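Local coordinates for protein PfVFT1 (Plasmodium falciparum, PDB 5JKQ) that probably binds a small solute between the two lobes of a Venus flytrap domain, in the manner of solute-binding proteins, at residues 26-30 / 31-35; 108-111 / 112-116; 193-196 / 197-201. The protein carries 3 engineered substitutions. All blocks are in the same frame, centred on the assembly; numbering follows the deposited sequence.

Interaction 1 of 3, residues 26-30 / 31-35; sequences ELIQN and EELID
Leu27 and Leu33 meet where helix 14-29 ends and helix 32-39 begins. The chain leaves the helical conformation at Asn30. Glu31 then takes a positive phi of 69° and sits at the N-cap position of the second helix. The two helices are therefore joined by a very tight turn. Leu33 N bonds to Leu27 O at 3.2 Å, and the N-H points almost straight at its acceptor. This bond, between residues six apart, bridges the corner.

Asn30 adds a side-chain bond to the turn. Its CG lies between its own backbone N and carbonyl carbon (chi1 64°), which brings the amide forward to the first turn of the second helix. Asn30 OD1 accepts from Glu32 N at 3.1 Å. The donor stands above the amide plane, not on a lone pair. A first-turn N-H of helix 32-39 is satisfied in this way. The amide of Asn30 also stacks on the carboxylate of Glu32, with the planes only 8° apart. Asn30 ND2 and Glu32 OE2 are 3.3 Å apart, but the angle is too poor for a hydrogen bond.

The Glu32 chain is extended and runs obliquely past Leu27, so that OE1 comes to 3.4 Å from Leu27 CD2. The leucines approach through Leu27 CB and Leu33 CB, 4.1 Å apart. Ile28 CG1 lies alongside Leu33 CD2 at 4.2 Å, the two side chains pointing the same way.

Helix 102-118 packs on this corner, with Ile109, Ile110 and Thr113 against Leu27. Ile28 leans instead on Ile47 and Ile50 of a loop.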
ATOM      1  N   GLU A  26      16.206   7.639   1.810  1.00 21.76           N
ATOM      2  CA  GLU A  26      17.554   7.089   1.852  1.00 22.99           C
ATOM      3  C   GLU A  26      17.585   5.679   1.267  1.00 21.48           C
ATOM      4  O   GLU A  26      18.526   5.314   0.561  1.00 18.62           O
ATOM      5  CB  GLU A  26      18.086   7.082   3.287  1.00 16.74           C
ATOM      6  CG  GLU A  26      19.446   6.425   3.429  1.00 25.13           C
ATOM      7  CD  GLU A  26      20.222   6.931   4.628  1.00 24.90           C
ATOM      8  OE1 GLU A  26      20.453   8.156   4.715  1.00 21.24           O
ATOM      9  OE2 GLU A  26      20.602   6.104   5.480  1.00 21.23           O
ATOM     10  N   LEU A  27      16.551   4.893   1.558  1.00 18.25           N
ATOM     11  CA  LEU A  27      16.468   3.522   1.063  1.00 18.45           C
ATOM     12  C   LEU A  27      16.323   3.485  -0.458  1.00 22.56           C
ATOM     13  O   LEU A  27      16.647   2.483  -1.097  1.00 20.53           O
ATOM     14  CB  LEU A  27      15.299   2.783   1.717  1.00 18.66           C
ATOM     15  CG  LEU A  27      15.530   2.322   3.160  1.00 20.46           C
ATOM     16  CD1 LEU A  27      14.252   1.754   3.745  1.00 20.03           C
ATOM     17  CD2 LEU A  27      16.647   1.287   3.241  1.00 19.75           C
ATOM     18  N   ILE A  28      15.835   4.582  -1.027  1.00 18.20           N
ATOM     19  CA  ILE A  28      15.703   4.711  -2.473  1.00 16.36           C
ATOM     20  C   ILE A  28      17.027   5.173  -3.072  1.00 22.91           C
ATOM     21  O   ILE A  28      17.396   4.765  -4.173  1.00 23.54           O
ATOM     22  CB  ILE A  28      14.566   5.692  -2.838  1.00 18.75           C
ATOM     23  CG1 ILE A  28      13.217   5.046  -2.519  1.00 11.81           C
ATOM     24  CG2 ILE A  28      14.611   6.075  -4.319  1.00 18.47           C
ATOM     25  CD1 ILE A  28      12.053   6.004  -2.502  1.00 21.72           C
ATOM     26  N   GLN A  29      17.744   6.013  -2.333  1.00 24.31           N
ATOM     27  CA  GLN A  29      19.054   6.490  -2.760  1.00 20.12           C
ATOM     28  C   GLN A  29      20.094   5.371  -2.754  1.00 16.01           C
ATOM     29  O   GLN A  29      20.912   5.279  -3.668  1.00 20.45           O
ATOM     30  CB  GLN A  29      19.528   7.635  -1.859  1.00 26.95           C
ATOM     31  CG  GLN A  29      18.773   8.942  -2.050  1.00 28.91           C
ATOM     32  CD  GLN A  29      19.139   9.990  -1.014  1.00 25.47           C
ATOM     33  OE1 GLN A  29      19.605   9.668   0.081  1.00 21.49           O
ATOM     34  NE2 GLN A  29      18.929  11.254  -1.357  1.00 19.03           N
ATOM     35  N   ASN A  30      20.066   4.531  -1.723  1.00 17.54           N
ATOM     36  CA  ASN A  30      21.083   3.494  -1.562  1.00 23.67           C
ATOM     37  C   ASN A  30      20.691   2.151  -2.185  1.00 22.86           C
ATOM     38  O   ASN A  30      21.346   1.136  -1.945  1.00 30.68           O
ATOM     39  CB  ASN A  30      21.409   3.306  -0.073  1.00 19.71           C
ATOM     40  CG  ASN A  30      20.229   2.799   0.735  1.00 19.77           C
ATOM     41  OD1 ASN A  30      19.217   2.370   0.189  1.00 20.68           O
ATOM     42  ND2 ASN A  30      20.365   2.839   2.055  1.00 21.75           N
ATOM     43  N   GLU A  31      19.613   2.152  -2.966  1.00 20.89           N
ATOM     44  CA  GLU A  31      19.201   0.987  -3.754  1.00 34.79           C
ATOM     45  C   GLU A  31      18.700  -0.197  -2.918  1.00 22.33           C
ATOM     46  O   GLU A  31      18.321  -1.225  -3.477  1.00 26.88           O
ATOM     47  CB  GLU A  31      20.362   0.505  -4.638  1.00 28.48           C
ATOM     48  CG  GLU A  31      21.076   1.604  -5.413  1.00 41.97           C
ATOM     49  CD  GLU A  31      22.305   1.090  -6.147  1.00 47.20           C
ATOM     50  OE1 GLU A  31      22.389  -0.134  -6.386  1.00 51.48           O
ATOM     51  OE2 GLU A  31      23.190   1.908  -6.480  1.00 41.65           O
ATOM     52  N   GLU A  32      18.693  -0.068  -1.594  1.00 14.96           N
ATOM     53  CA  GLU A  32      18.293  -1.179  -0.732  1.00 21.11           C
ATOM     54  C   GLU A  32      16.842  -1.596  -0.953  1.00 19.49           C
ATOM     55  O   GLU A  32      16.525  -2.786  -0.945  1.00 13.93           O
ATOM     56  CB  GLU A  32      18.499  -0.826   0.742  1.00 23.89           C
ATOM     57  CG  GLU A  32      19.934  -0.972   1.221  1.00 27.61           C
ATOM     58  CD  GLU A  32      20.091  -0.689   2.704  1.00 27.44           C
ATOM     59  OE1 GLU A  32      19.146  -0.972   3.471  1.00 32.19           O
ATOM     60  OE2 GLU A  32      21.160  -0.181   3.102  1.00 37.12           O
ATOM     61  N   LEU A  33      15.962  -0.619  -1.147  1.00 20.06           N
ATOM     62  CA  LEU A  33      14.537  -0.907  -1.265  1.00 25.69           C
ATOM     63  C   LEU A  33      14.228  -1.656  -2.558  1.00 19.79           C
ATOM     64  O   LEU A  33      13.430  -2.591  -2.563  1.00 23.61           O
ATOM     65  CB  LEU A  33      13.716   0.383  -1.192  1.00 16.47           C
ATOM     66  CG  LEU A  33      12.194   0.232  -1.285  1.00 17.49           C
ATOM     67  CD1 LEU A  33      11.668  -0.836  -0.336  1.00 19.29           C
ATOM     68  CD2 LEU A  33      11.522   1.563  -0.992  1.00 18.80           C
ATOM     69  N   ILE A  34      14.868  -1.250  -3.649  1.00 21.57           N
ATOM     70  CA  ILE A  34      14.661  -1.904  -4.938  1.00 24.75           C
ATOM     71  C   ILE A  34      15.381  -3.252  -4.967  1.00 22.96           C
ATOM     72  O   ILE A  34      14.927  -4.193  -5.617  1.00 23.62           O
ATOM     73  CB  ILE A  34      15.147  -1.019  -6.105  1.00 26.36           C
ATOM     74  CG1 ILE A  34      14.480   0.359  -6.024  1.00 29.85           C
ATOM     75  CG2 ILE A  34      14.835  -1.688  -7.447  1.00 34.80           C
ATOM     76  CD1 ILE A  34      14.933   1.349  -7.082  1.00 46.62           C
ATOM     77  N   ASP A  35      16.501  -3.345  -4.257  1.00 19.33           N
ATOM     78  CA  ASP A  35      17.205  -4.615  -4.111  1.00 23.45           C
ATOM     79  C   ASP A  35      16.320  -5.629  -3.396  1.00 24.60           C
ATOM     80  O   ASP A  35      16.288  -6.806  -3.758  1.00 19.44           O
ATOM     81  CB  ASP A  35      18.513  -4.421  -3.341  1.00 25.81           C
ATOM     82  CG  ASP A  35      19.614  -3.828  -4.200  1.00 25.40           C
ATOM     83  OD1 ASP A  35      19.318  -3.384  -5.329  1.00 21.50           O
ATOM     84  OD2 ASP A  35      20.774  -3.800  -3.739  1.00 20.54           O
TER

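Interaction 2 of 3, residues 108-111 / 112-116; sequences YIIW and ETISK
Ile114 lays its CD1 methyl over one face of the Trp111 indole. The methyl is 3.7 Å from the centroid of the six-membered ring and 15° off its normal, a CH-pi contact. Ile114 CG1 is anti to the carbonyl carbon (chi1 -71°). CD1 is carried outward from it, while the CG2 branch reaches the rim of the ring at Trp111 CZ3, 3.6 Å away. Both branches of the isoleucine therefore touch the indole. Trp111 is turned with chi2 at 104°, which presents its face to them. CD1 also meets Ile110 CG2 at 3.8 Å, one helical turn back, where the two isoleucines lie side by side.

Two hydroxyls fold back onto the helix backbone. Thr113 OG1 donates to Ile109 O at 2.7 Å, and Ser115 OG donates to Trp111 O at the same distance of 2.7 Å. Each hydroxyl oxygen is anti to its own carbonyl carbon, which aims it at the carbonyl four residues earlier. Each of these carbonyls also accepts the regular helical N-H, so it is gripped twice by one residue. At Trp111 O the N-H and the hydroxyl of Ser115 come from opposite faces of the carbonyl plane.

Glu112 runs back along the helix with its chain extended. Its CG passes 3.1 Å from Tyr108 O, and OE1 lies 3.8 Å from Ile109 CG2.

Helix 14-29 covers one flank of helix 102-118, with Leu16 on Trp111 and Glu26 on Thr113. Ile127 of strand 126-132 packs on Tyr108 and Trp111. Tyr108 OH hydrogen-bonds to Pro99 O, and Ser115 OG to Ile125 N.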
ATOM      1  N   TYR A 108      11.464  -3.535   8.356  1.00 21.71           N
ATOM      2  CA  TYR A 108      12.723  -3.758   9.060  1.00 26.19           C
ATOM      3  C   TYR A 108      13.814  -2.811   8.567  1.00 18.32           C
ATOM      4  O   TYR A 108      14.488  -2.168   9.370  1.00 14.59           O
ATOM      5  CB  TYR A 108      13.190  -5.209   8.896  1.00 13.84           C
ATOM      6  CG  TYR A 108      12.297  -6.241   9.553  1.00 21.41           C
ATOM      7  CD1 TYR A 108      11.637  -5.965  10.744  1.00 24.19           C
ATOM      8  CD2 TYR A 108      12.116  -7.491   8.980  1.00 26.94           C
ATOM      9  CE1 TYR A 108      10.822  -6.906  11.344  1.00 21.69           C
ATOM     10  CE2 TYR A 108      11.301  -8.438   9.572  1.00 22.58           C
ATOM     11  CZ  TYR A 108      10.658  -8.140  10.753  1.00 24.70           C
ATOM     12  OH  TYR A 108       9.848  -9.081  11.346  1.00 36.11           O
ATOM     13  N   ILE A 109      13.991  -2.724   7.252  1.00 14.45           N
ATOM     14  CA  ILE A 109      15.065  -1.899   6.706  1.00 18.40           C
ATOM     15  C   ILE A 109      14.779  -0.409   6.917  1.00 15.73           C
ATOM     16  O   ILE A 109      15.707   0.392   7.022  1.00 18.45           O
ATOM     17  CB  ILE A 109      15.299  -2.177   5.204  1.00 19.24           C
ATOM     18  CG1 ILE A 109      14.019  -1.936   4.396  1.00 15.05           C
ATOM     19  CG2 ILE A 109      15.815  -3.600   5.016  1.00 16.78           C
ATOM     20  CD1 ILE A 109      14.217  -1.999   2.899  1.00 20.15           C
ATOM     21  N   ILE A 110      13.504  -0.040   6.990  1.00 10.61           N
ATOM     22  CA  ILE A 110      13.146   1.351   7.254  1.00 15.61           C
ATOM     23  C   ILE A 110      13.626   1.737   8.647  1.00 17.78           C
ATOM     24  O   ILE A 110      14.228   2.793   8.827  1.00 20.61           O
ATOM     25  CB  ILE A 110      11.623   1.590   7.118  1.00 20.27           C
ATOM     26  CG1 ILE A 110      11.247   1.664   5.637  1.00 15.67           C
ATOM     27  CG2 ILE A 110      11.194   2.894   7.816  1.00 21.66           C
ATOM     28  CD1 ILE A 110       9.750   1.706   5.370  1.00 17.33           C
ATOM     29  N   TRP A 111      13.374   0.869   9.624  1.00 12.81           N
ATOM     30  CA  TRP A 111      13.738   1.155  11.007  1.00 15.27           C
ATOM     31  C   TRP A 111      15.204   0.850  11.296  1.00 18.57           C
ATOM     32  O   TRP A 111      15.778   1.398  12.237  1.00 15.30           O
ATOM     33  CB  TRP A 111      12.831   0.380  11.963  1.00 18.90           C
ATOM     34  CG  TRP A 111      11.523   1.078  12.157  1.00 15.14           C
ATOM     35  CD1 TRP A 111      10.320   0.739  11.612  1.00  9.86           C
ATOM     36  CD2 TRP A 111      11.295   2.262  12.928  1.00 13.77           C
ATOM     37  NE1 TRP A 111       9.353   1.634  12.005  1.00 15.36           N
ATOM     38  CE2 TRP A 111       9.927   2.578  12.814  1.00 19.20           C
ATOM     39  CE3 TRP A 111      12.114   3.083  13.710  1.00 15.13           C
ATOM     40  CZ2 TRP A 111       9.361   3.680  13.452  1.00 20.62           C
ATOM     41  CZ3 TRP A 111      11.549   4.176  14.343  1.00 17.79           C
ATOM     42  CH2 TRP A 111      10.186   4.464  14.210  1.00 20.16           C
ATOM     43  N   GLU A 112      15.812  -0.012  10.487  1.00 15.29           N
ATOM     44  CA  GLU A 112      17.257  -0.203  10.546  1.00 14.07           C
ATOM     45  C   GLU A 112      17.947   1.086  10.114  1.00 15.89           C
ATOM     46  O   GLU A 112      18.938   1.506  10.712  1.00 10.67           O
ATOM     47  CB  GLU A 112      17.696  -1.371   9.660  1.00 12.77           C
ATOM     48  CG  GLU A 112      17.438  -2.742  10.273  1.00 16.15           C
ATOM     49  CD  GLU A 112      17.588  -3.881   9.277  1.00 18.50           C
ATOM     50  OE1 GLU A 112      18.043  -3.633   8.140  1.00 18.60           O
ATOM     51  OE2 GLU A 112      17.247  -5.029   9.635  1.00 23.43           O
ATOM     52  N   THR A 113      17.401   1.710   9.074  1.00 12.03           N
ATOM     53  CA  THR A 113      17.921   2.969   8.559  1.00 14.06           C
ATOM     54  C   THR A 113      17.702   4.090   9.573  1.00 18.08           C
ATOM     55  O   THR A 113      18.588   4.913   9.804  1.00 14.79           O
ATOM     56  CB  THR A 113      17.249   3.343   7.218  1.00 22.10           C
ATOM     57  OG1 THR A 113      17.438   2.282   6.272  1.00 16.46           O
ATOM     58  CG2 THR A 113      17.830   4.630   6.652  1.00 20.43           C
ATOM     59  N   ILE A 114      16.519   4.111  10.178  1.00 14.96           N
ATOM     60  CA  ILE A 114      16.198   5.102  11.198  1.00 19.09           C
ATOM     61  C   ILE A 114      17.124   4.928  12.398  1.00 18.70           C
ATOM     62  O   ILE A 114      17.618   5.908  12.961  1.00 16.34           O
ATOM     63  CB  ILE A 114      14.720   4.991  11.644  1.00 15.39           C
ATOM     64  CG1 ILE A 114      13.803   5.478  10.521  1.00 15.41           C
ATOM     65  CG2 ILE A 114      14.450   5.817  12.907  1.00 10.15           C
ATOM     66  CD1 ILE A 114      12.359   5.043  10.665  1.00 17.95           C
ATOM     67  N   SER A 115      17.366   3.676  12.777  1.00 13.08           N
ATOM     68  CA  SER A 115      18.214   3.377  13.921  1.00 10.85           C
ATOM     69  C   SER A 115      19.636   3.892  13.711  1.00 15.10           C
ATOM     70  O   SER A 115      20.281   4.347  14.654  1.00 13.91           O
ATOM     71  CB  SER A 115      18.236   1.873  14.194  1.00  9.88           C
ATOM     72  OG  SER A 115      16.965   1.408  14.609  1.00 16.62           O
ATOM     73  N   LYS A 116      20.118   3.829  12.474  1.00 13.65           N
ATOM     74  CA  LYS A 116      21.480   4.254  12.166  1.00 16.19           C
ATOM     75  C   LYS A 116      21.630   5.775  12.166  1.00 14.94           C
ATOM     76  O   LYS A 116      22.746   6.290  12.101  1.00 16.21           O
ATOM     77  CB  LYS A 116      21.921   3.685  10.815  1.00 14.68           C
ATOM     78  CG  LYS A 116      22.379   2.233  10.892  1.00 14.13           C
ATOM     79  CD  LYS A 116      22.899   1.722   9.556  1.00 18.59           C
ATOM     80  CE  LYS A 116      21.771   1.448   8.576  1.00 15.60           C
ATOM     81  NZ  LYS A 116      22.276   0.907   7.280  1.00 19.77           N
TER

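Interaction 3 of 3, residues 193-196 / 197-201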
ATOM      1  N   GLU A 193      -6.414   4.056 -23.723  1.00 32.58           N
ATOM      2  CA  GLU A 193      -7.042   5.059 -24.579  1.00 29.16           C
ATOM      3  C   GLU A 193      -8.118   4.439 -25.466  1.00 35.23           C
ATOM      4  O   GLU A 193      -9.224   4.972 -25.571  1.00 31.33           O
ATOM      5  CB  GLU A 193      -5.990   5.756 -25.445  1.00 30.12           C
ATOM      6  CG  GLU A 193      -6.544   6.832 -26.370  1.00 27.34           C
ATOM      7  CD  GLU A 193      -7.108   8.023 -25.620  1.00 35.89           C
ATOM      8  OE1 GLU A 193      -6.852   8.142 -24.402  1.00 32.06           O
ATOM      9  OE2 GLU A 193      -7.808   8.844 -26.251  1.00 41.90           O
ATOM     10  N   ASP A 194      -7.789   3.324 -26.113  1.00 30.06           N
ATOM     11  CA  ASP A 194      -8.748   2.618 -26.957  1.00 30.27           C
ATOM     12  C   ASP A 194      -9.914   2.109 -26.117  1.00 31.59           C
ATOM     13  O   ASP A 194     -11.055   2.074 -26.578  1.00 31.38           O
ATOM     14  CB  ASP A 194      -8.086   1.444 -27.687  1.00 26.04           C
ATOM     15  CG  ASP A 194      -7.092   1.890 -28.742  1.00 26.90           C
ATOM     16  OD1 ASP A 194      -7.279   2.978 -29.328  1.00 27.54           O
ATOM     17  OD2 ASP A 194      -6.124   1.141 -28.991  1.00 35.24           O
ATOM     18  N   LEU A 195      -9.616   1.712 -24.883  1.00 28.52           N
ATOM     19  CA  LEU A 195     -10.637   1.216 -23.966  1.00 25.07           C
ATOM     20  C   LEU A 195     -11.632   2.321 -23.630  1.00 24.06           C
ATOM     21  O   LEU A 195     -12.841   2.102 -23.670  1.00 28.13           O
ATOM     22  CB  LEU A 195      -9.993   0.670 -22.688  1.00 23.30           C
ATOM     23  CG  LEU A 195     -10.943   0.139 -21.611  1.00 22.92           C
ATOM     24  CD1 LEU A 195     -11.737  -1.056 -22.117  1.00 21.67           C
ATOM     25  CD2 LEU A 195     -10.168  -0.223 -20.355  1.00 22.76           C
ATOM     26  N   LYS A 196     -11.116   3.503 -23.303  1.00 25.16           N
ATOM     27  CA  LYS A 196     -11.956   4.658 -22.993  1.00 31.65           C
ATOM     28  C   LYS A 196     -12.941   4.952 -24.116  1.00 26.71           C
ATOM     29  O   LYS A 196     -14.128   5.166 -23.871  1.00 29.98           O
ATOM     30  CB  LYS A 196     -11.099   5.899 -22.736  1.00 36.87           C
ATOM     31  CG  LYS A 196     -10.438   5.946 -21.369  1.00 39.58           C
ATOM     32  CD  LYS A 196      -9.650   7.237 -21.203  1.00 40.87           C
ATOM     33  CE  LYS A 196      -8.625   7.132 -20.090  1.00 49.19           C
ATOM     34  NZ  LYS A 196      -7.762   8.340 -20.007  1.00 44.06           N
ATOM     35  N   SER A 197     -12.437   4.969 -25.345  1.00 27.79           N
ATOM     36  CA  SER A 197     -13.277   5.198 -26.513  1.00 34.20           C
ATOM     37  C   SER A 197     -14.390   4.162 -26.589  1.00 27.98           C
ATOM     38  O   SER A 197     -15.549   4.509 -26.799  1.00 26.26           O
ATOM     39  CB  SER A 197     -12.440   5.165 -27.793  1.00 34.42           C
ATOM     40  OG  SER A 197     -11.504   6.228 -27.813  1.00 44.47           O
ATOM     41  N   TYR A 198     -14.042   2.893 -26.403  1.00 30.21           N
ATOM     42  CA  TYR A 198     -15.030   1.821 -26.467  1.00 32.28           C
ATOM     43  C   TYR A 198     -16.106   1.986 -25.394  1.00 30.10           C
ATOM     44  O   TYR A 198     -17.298   1.933 -25.694  1.00 33.66           O
ATOM     45  CB  TYR A 198     -14.359   0.456 -26.324  1.00 28.34           C
ATOM     46  CG  TYR A 198     -15.309  -0.697 -26.546  1.00 30.64           C
ATOM     47  CD1 TYR A 198     -15.551  -1.187 -27.824  1.00 27.34           C
ATOM     48  CD2 TYR A 198     -15.974  -1.290 -25.482  1.00 27.19           C
ATOM     49  CE1 TYR A 198     -16.423  -2.237 -28.034  1.00 28.40           C
ATOM     50  CE2 TYR A 198     -16.848  -2.341 -25.681  1.00 31.40           C
ATOM     51  CZ  TYR A 198     -17.069  -2.811 -26.959  1.00 30.84           C
ATOM     52  OH  TYR A 198     -17.938  -3.857 -27.164  1.00 32.34           O
ATOM     53  N   ILE A 199     -15.685   2.189 -24.147  1.00 27.39           N
ATOM     54  CA  ILE A 199     -16.628   2.376 -23.047  1.00 36.70           C
ATOM     55  C   ILE A 199     -17.498   3.609 -23.291  1.00 33.09           C
ATOM     56  O   ILE A 199     -18.655   3.649 -22.876  1.00 29.84           O
ATOM     57  CB  ILE A 199     -15.899   2.516 -21.683  1.00 32.23           C
ATOM     58  CG1 ILE A 199     -15.058   1.271 -21.381  1.00 33.42           C
ATOM     59  CG2 ILE A 199     -16.890   2.754 -20.541  1.00 30.81           C
ATOM     60  CD1 ILE A 199     -15.843  -0.026 -21.309  1.00 34.85           C
ATOM     61  N   SER A 200     -16.948   4.608 -23.974  1.00 33.70           N
ATOM     62  CA  SER A 200     -17.695   5.831 -24.249  1.00 33.48           C
ATOM     63  C   SER A 200     -18.737   5.601 -25.344  1.00 40.54           C
ATOM     64  O   SER A 200     -19.797   6.226 -25.337  1.00 41.31           O
ATOM     65  CB  SER A 200     -16.748   6.966 -24.649  1.00 34.99           C
ATOM     66  OG  SER A 200     -16.275   6.803 -25.973  1.00 33.34           O
ATOM     67  N   LYS A 201     -18.435   4.700 -26.277  1.00 37.04           N
ATOM     68  CA  LYS A 201     -19.352   4.395 -27.375  1.00 42.95           C
ATOM     69  C   LYS A 201     -20.457   3.429 -26.951  1.00 39.10           C
ATOM     70  O   LYS A 201     -21.565   3.475 -27.488  1.00 45.63           O
ATOM     71  CB  LYS A 201     -18.593   3.797 -28.568  1.00 42.36           C
ATOM     72  CG  LYS A 201     -17.620   4.742 -29.275  1.00 40.12           C
ATOM     73  CD  LYS A 201     -18.284   6.003 -29.807  1.00 54.12           C
ATOM     74  CE  LYS A 201     -19.342   5.700 -30.857  1.00 60.92           C
ATOM     75  NZ  LYS A 201     -19.946   6.949 -31.406  1.00 49.35           N
TER
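Leu195 and Ile199 are brought side by side by different first torsions. Leu195 has CG opposite its backbone N (chi1 179°). Ile199 has CG1 opposite its carbonyl carbon (chi1 -59°). The two side chains then point the same way from one flank of the helix. Their contact is light, with Leu195 CD1 at 4.1 Å from Ile199 CG1. The same CG1 comes closer to the backbone, 3.3 Å from Leu195 O.

The serines differ in how they use their hydroxyls. Ser197 turns OG back toward the preceding turn, where it makes a weak bond to Glu193 O at 3.4 Å. Ser200 OG donates to Ser197 O, three residues earlier. The modelled distance from Ser200 OG to Ser197 O is 2.5 Å, which is short, so the exact geometry is doubtful. That carbonyl also receives the N-H of Lys201.

The main chain carries the regular i to i+4 pattern. Ile199 N bonds to Leu195 O at 2.9 Å with an almost straight N-H (175°). Ser200 N reaches Lys196 O at the same length but with a more bent N-H. Ser197 N and Tyr198 N bond to Glu193 O and Asp194 O. The ring of Tyr198 extends away from the preceding turn to meet the ring of Tyr187 at a steep inclination.

Phe222 of helix 212-222 packs on Leu195, Lys196 and Ile199. Lys225 NZ bonds to the carbonyls of Ile199 and Ser200 near the helix end. The pattern is that of an amphipathic alpha-helix: a buried leucine and isoleucine one turn apart face the fold, while the serines lie on the exposed side. Here helix 192-201 packs in the lobe that contains strand 206-209, part of the bi-lobed Venus flytrap architecture.

In the fold
All three contacts are local and follow one another along the chain without nesting or crossing. None closes a long loop. Interaction 1 comes first, at the corner between helices 14-29 and 32-39. Interaction 2 lies within helix 102-118, which leads toward strand 126-132 of the three-stranded parallel sheet. These two touch, and so join the N-terminal helices to helix 102-118. Interaction 3 lies in helix 192-201, just before strand 206-209 of the mixed sheet. Its centre is about 39 Å from that of interaction 1 and about 46 Å from that of interaction 2, on the opposite side of the chain's centre from interaction 2.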